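Local coordinates for histidine--tRNA ligase (Staphylococcus aureus, PDB 1QE0), which catalyses the ATP-dependent attachment of L-histidine to tRNA(His), releasing AMP and diphosphate, as a homodimeric class II aminoacyl-tRNA synthetase, at residues Lys232-Gln237 against Gly286-Gly291; Pro253-Gly258 against Ala266-Met271. All blocks are in the same frame, centred on the assembly; numbering follows the deposited sequence.

Contact 1 (Lys232-Gln237 against Gly286-Gly291); sequences KAYYEQ and GGRYNG
Tyr-234 and Arg-288 make this contact by themselves, one side chain from helix 231-245 reaching one from strand 280-290. Along the helix, Tyr-234 is the one residue of 232-237 that reaches the strand segment. Its CG stands anti to the backbone N (chi1 -172°), which carries the ring off the helix so that the hydroxyl leads toward the strand. The arginine starts from the other backbone and bends at chi3 (69°), and the two side chains cross at about a right angle. Tyr-234 OH lies 3.4 Å from Arg-288 CD, the aliphatic carbon just before the guanidinium, while CZ of the same ring is 4.0 Å from that CD. The guanidinium is tilted 52° from the ring plane, and Tyr-234 OH is 3.2 Å from Arg-288 NH1. The tyrosine ring also stacks with that of His-264 and touches Pro-137 at the start of helix 137-153.

The polar ends of the touching pair share one partner: Asp-140 OD2 is salt-bridged to Arg-288 NH1 and hydrogen-bonded to Tyr-234 OH.

The strand segment carries all but the first glycine of the histidyl-tRNA synthetase signature motif GGGRYD, which reads GGGRYN here, on the catalytic-domain sheet. Chemically, then, helix and strand are joined less by their direct packing, which buries just 74 Å², than through a common carboxylate oxygen, whose negative charge probably helps hold the phenol and the guanidinium together.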
# COMPACT_ATOMS: atom_id res chain seq x y z
N LYS A 232 15.17 3.42 -34.76
CA LYS A 232 14.40 2.40 -35.47
C LYS A 232 14.85 1.00 -35.13
O LYS A 232 14.16 0.06 -35.48
CB LYS A 232 14.50 2.60 -36.99
CG LYS A 232 13.50 1.81 -37.82
CD LYS A 232 13.27 2.49 -39.18
CE LYS A 232 14.55 2.56 -40.03
NZ LYS A 232 14.37 3.13 -41.41
N ALA A 233 16.02 0.87 -34.50
CA ALA A 233 16.56 -0.42 -34.10
C ALA A 233 16.29 -0.67 -32.64
O ALA A 233 16.26 -1.81 -32.19
CB ALA A 233 18.01 -0.50 -34.36
N TYR A 234 16.16 0.41 -31.86
CA TYR A 234 15.84 0.26 -30.45
C TYR A 234 14.42 -0.32 -30.45
O TYR A 234 14.18 -1.41 -29.90
CB TYR A 234 15.84 1.62 -29.75
CG TYR A 234 15.71 1.58 -28.25
CD1 TYR A 234 14.69 0.87 -27.61
CD2 TYR A 234 16.60 2.28 -27.46
CE1 TYR A 234 14.57 0.85 -26.23
CE2 TYR A 234 16.49 2.26 -26.08
CZ TYR A 234 15.49 1.55 -25.48
OH TYR A 234 15.46 1.53 -24.10
N TYR A 235 13.53 0.36 -31.17
CA TYR A 235 12.14 -0.03 -31.29
C TYR A 235 12.04 -1.44 -31.83
O TYR A 235 11.21 -2.23 -31.36
CB TYR A 235 11.38 0.94 -32.19
CG TYR A 235 9.91 0.59 -32.36
CD1 TYR A 235 9.31 0.62 -33.62
CD2 TYR A 235 9.10 0.25 -31.26
CE1 TYR A 235 7.97 0.32 -33.79
CE2 TYR A 235 7.75 -0.05 -31.43
CZ TYR A 235 7.20 -0.00 -32.69
OH TYR A 235 5.86 -0.20 -32.82
N GLU A 236 12.86 -1.77 -32.82
CA GLU A 236 12.79 -3.12 -33.37
C GLU A 236 13.26 -4.13 -32.34
O GLU A 236 12.83 -5.27 -32.38
CB GLU A 236 13.60 -3.30 -34.67
CG GLU A 236 13.29 -2.37 -35.85
CD GLU A 236 11.83 -2.25 -36.27
OE1 GLU A 236 11.31 -1.09 -36.26
OE2 GLU A 236 11.21 -3.28 -36.64
N GLN A 237 14.17 -3.74 -31.46
CA GLN A 237 14.66 -4.64 -30.42
C GLN A 237 13.59 -4.84 -29.36
O GLN A 237 13.35 -5.97 -28.92
CB GLN A 237 15.93 -4.12 -29.78
CG GLN A 237 16.57 -5.13 -28.83
CD GLN A 237 16.68 -6.51 -29.47
OE1 GLN A 237 16.27 -7.52 -28.90
NE2 GLN A 237 17.22 -6.55 -30.68
N GLY A 286 2.29 4.45 -20.22
CA GLY A 286 3.61 4.94 -19.87
C GLY A 286 4.59 4.94 -21.02
O GLY A 286 4.18 4.86 -22.17
N GLY A 287 5.88 5.05 -20.71
CA GLY A 287 6.94 5.09 -21.74
C GLY A 287 8.27 5.67 -21.26
O GLY A 287 8.37 6.05 -20.09
N ARG A 288 9.28 5.76 -22.14
CA ARG A 288 10.61 6.31 -21.78
C ARG A 288 10.61 7.82 -21.83
O ARG A 288 9.76 8.44 -22.47
CB ARG A 288 11.72 5.87 -22.74
CG ARG A 288 12.03 4.40 -22.79
CD ARG A 288 13.46 4.14 -23.25
NE ARG A 288 14.39 4.58 -22.22
CZ ARG A 288 14.89 3.80 -21.26
NH1 ARG A 288 14.59 2.52 -21.19
NH2 ARG A 288 15.53 4.36 -20.26
N TYR A 289 11.64 8.41 -21.26
CA TYR A 289 11.78 9.85 -21.27
C TYR A 289 13.25 10.26 -21.17
O TYR A 289 14.07 9.51 -20.66
CB TYR A 289 10.96 10.46 -20.13
CG TYR A 289 11.14 9.83 -18.76
CD1 TYR A 289 12.16 10.22 -17.90
CD2 TYR A 289 10.29 8.82 -18.32
CE1 TYR A 289 12.33 9.62 -16.65
CE2 TYR A 289 10.44 8.22 -17.08
CZ TYR A 289 11.46 8.62 -16.26
OH TYR A 289 11.62 8.00 -15.04
N ASN A 290 13.61 11.35 -21.84
CA ASN A 290 14.96 11.90 -21.67
C ASN A 290 14.83 13.41 -21.70
O ASN A 290 14.69 14.01 -22.75
CB ASN A 290 16.00 11.43 -22.69
CG ASN A 290 17.44 11.85 -22.29
OD1 ASN A 290 18.32 11.00 -22.07
ND2 ASN A 290 17.67 13.16 -22.15
N GLY A 291 14.88 14.01 -20.52
CA GLY A 291 14.74 15.44 -20.39
C GLY A 291 13.91 15.80 -19.17
O GLY A 291 13.91 16.95 -18.74

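Contact 2 (Pro253-Gly258 against Ala266-Met271); sequences PNLVRG and AFELMM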
# COMPACT_ATOMS: atom_id res chain seq x y z
N PRO A 253 0.83 3.79 -34.55
CA PRO A 253 1.64 4.92 -34.99
C PRO A 253 1.20 6.24 -34.39
O PRO A 253 2.03 7.08 -34.13
CB PRO A 253 1.42 4.93 -36.48
CG PRO A 253 1.32 3.49 -36.78
CD PRO A 253 0.41 2.97 -35.70
N ASN A 254 -0.09 6.37 -34.12
CA ASN A 254 -0.68 7.60 -33.58
C ASN A 254 -0.64 7.70 -32.06
O ASN A 254 -1.20 8.65 -31.48
CB ASN A 254 -2.12 7.72 -34.06
CG ASN A 254 -2.25 7.51 -35.56
OD1 ASN A 254 -2.77 6.47 -36.02
ND2 ASN A 254 -1.70 8.44 -36.33
N LEU A 255 -0.01 6.73 -31.41
CA LEU A 255 0.09 6.72 -29.97
C LEU A 255 1.40 7.40 -29.70
O LEU A 255 2.44 6.75 -29.62
CB LEU A 255 0.10 5.30 -29.41
CG LEU A 255 0.49 5.15 -27.93
CD1 LEU A 255 -0.38 5.99 -27.02
CD2 LEU A 255 0.40 3.70 -27.59
N VAL A 256 1.34 8.72 -29.61
CA VAL A 256 2.54 9.50 -29.36
C VAL A 256 2.28 10.43 -28.20
O VAL A 256 1.15 10.54 -27.73
CB VAL A 256 2.92 10.33 -30.59
CG1 VAL A 256 2.90 9.45 -31.84
CG2 VAL A 256 1.98 11.52 -30.74
N ARG A 257 3.33 11.12 -27.77
CA ARG A 257 3.26 12.08 -26.69
C ARG A 257 4.05 13.33 -27.09
O ARG A 257 5.19 13.24 -27.55
CB ARG A 257 3.80 11.47 -25.40
CG ARG A 257 2.93 10.35 -24.84
CD ARG A 257 3.74 9.28 -24.12
NE ARG A 257 2.89 8.13 -23.82
CZ ARG A 257 2.66 7.66 -22.61
NH1 ARG A 257 3.24 8.23 -21.55
NH2 ARG A 257 1.83 6.64 -22.45
N GLY A 258 3.39 14.48 -26.95
CA GLY A 258 3.98 15.75 -27.30
C GLY A 258 5.15 16.23 -26.46
O GLY A 258 6.05 16.88 -27.00
N ALA A 266 6.50 3.94 -26.12
CA ALA A 266 5.29 4.55 -25.59
C ALA A 266 4.32 3.39 -25.68
O ALA A 266 4.40 2.60 -26.62
CB ALA A 266 4.85 5.69 -26.45
N PHE A 267 3.50 3.21 -24.65
CA PHE A 267 2.55 2.13 -24.66
C PHE A 267 1.31 2.44 -23.84
O PHE A 267 1.28 3.41 -23.08
CB PHE A 267 3.19 0.82 -24.21
CG PHE A 267 3.43 0.73 -22.74
CD1 PHE A 267 4.58 1.29 -22.18
CD2 PHE A 267 2.48 0.14 -21.90
CE1 PHE A 267 4.77 1.27 -20.80
CE2 PHE A 267 2.66 0.11 -20.51
CZ PHE A 267 3.81 0.68 -19.97
N GLU A 268 0.30 1.59 -24.02
CA GLU A 268 -0.96 1.71 -23.34
C GLU A 268 -1.50 0.31 -23.31
O GLU A 268 -1.36 -0.40 -24.31
CB GLU A 268 -1.87 2.59 -24.15
CG GLU A 268 -2.28 3.77 -23.36
CD GLU A 268 -3.10 4.76 -24.15
OE1 GLU A 268 -2.86 5.97 -23.96
OE2 GLU A 268 -3.98 4.33 -24.94
N LEU A 269 -1.98 -0.14 -22.15
CA LEU A 269 -2.53 -1.49 -22.02
C LEU A 269 -4.01 -1.22 -22.08
O LEU A 269 -4.50 -0.27 -21.45
CB LEU A 269 -2.21 -2.12 -20.66
CG LEU A 269 -2.04 -3.65 -20.64
CD1 LEU A 269 -2.06 -4.19 -19.26
CD2 LEU A 269 -3.10 -4.32 -21.40
N MET A 270 -4.73 -2.00 -22.87
CA MET A 270 -6.15 -1.76 -22.93
C MET A 270 -7.02 -2.98 -22.78
O MET A 270 -6.59 -4.12 -22.96
CB MET A 270 -6.55 -0.88 -24.13
CG MET A 270 -5.42 -0.47 -25.05
SD MET A 270 -5.85 0.99 -26.00
CE MET A 270 -5.99 2.16 -24.71
N MET A 271 -8.21 -2.69 -22.27
CA MET A 271 -9.24 -3.65 -21.97
C MET A 271 -10.38 -3.46 -22.92
O MET A 271 -10.90 -2.34 -23.10
CB MET A 271 -9.73 -3.40 -20.53
CG MET A 271 -11.15 -3.86 -20.14
SD MET A 271 -11.22 -5.48 -19.32
CE MET A 271 -9.58 -5.66 -18.73
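Leu-255 and Arg-257 reach from a loop across the start of strand 265-272, meeting Ala-266, Phe-267 and Glu-268. The loop carries the LVRGLDYY signature of histidyl-tRNA synthetases, which in relatives lies at the active site, and the strand belongs to the sheet of the class II catalytic domain. Leu-255 sits at the centre of an inverse gamma turn, and the touching parts of loop and strand run 123° apart.

The apolar packing centres on Leu-255. With CG opposite the backbone N (chi1 168°), its side chain extends toward the strand and the two methyls divide the work. CD2 rests 4.0 Å from Phe-267 CA, against the strand backbone, and CD1 is 3.9 Å from Glu-268 OE1, beside the carboxylate of a side chain extended beyond CG. The leucine also touches Val-162 of the adjoining strand 159-165, so it spans two strands. Ala-266 CB lies 4.1 Å from Leu-255 O. Phe-267 points its CB away from the loop, and its ring packs on Leu-144 and Val-147 of helix 137-153.

The polar approach comes from Arg-257, whose NH1 has a weak hydrogen bond to Tyr-262 OH. Its guanidinium reaches past the Ala-266 methyl, with NE 4.1 Å from Ala-266 CB, to bring Arg-257 NH2 within 3.3 Å of Phe-267 O.

Overall arrangement
Followed from the N terminus, the chain reaches contact 1 at helix 231-245, then passes strand 250-251 into the loop that opens contact 2. It returns through 262-263 to strand 265-272, which closes contact 2 as a short loop, and strand 280-290 then closes the longer loop of contact 1 around it. The strands 265-272 and 280-290 are antiparallel neighbours in one sheet, and Gly-286 O probably accepts a hydrogen bond from Phe-267 N. The same Gly-286 O lies 3.0 Å from Arg-257 NH2. Together the contacts tie helix 231-245 and the 253-258 loop to adjacent strands of the catalytic domain, with centres about 12 Å apart.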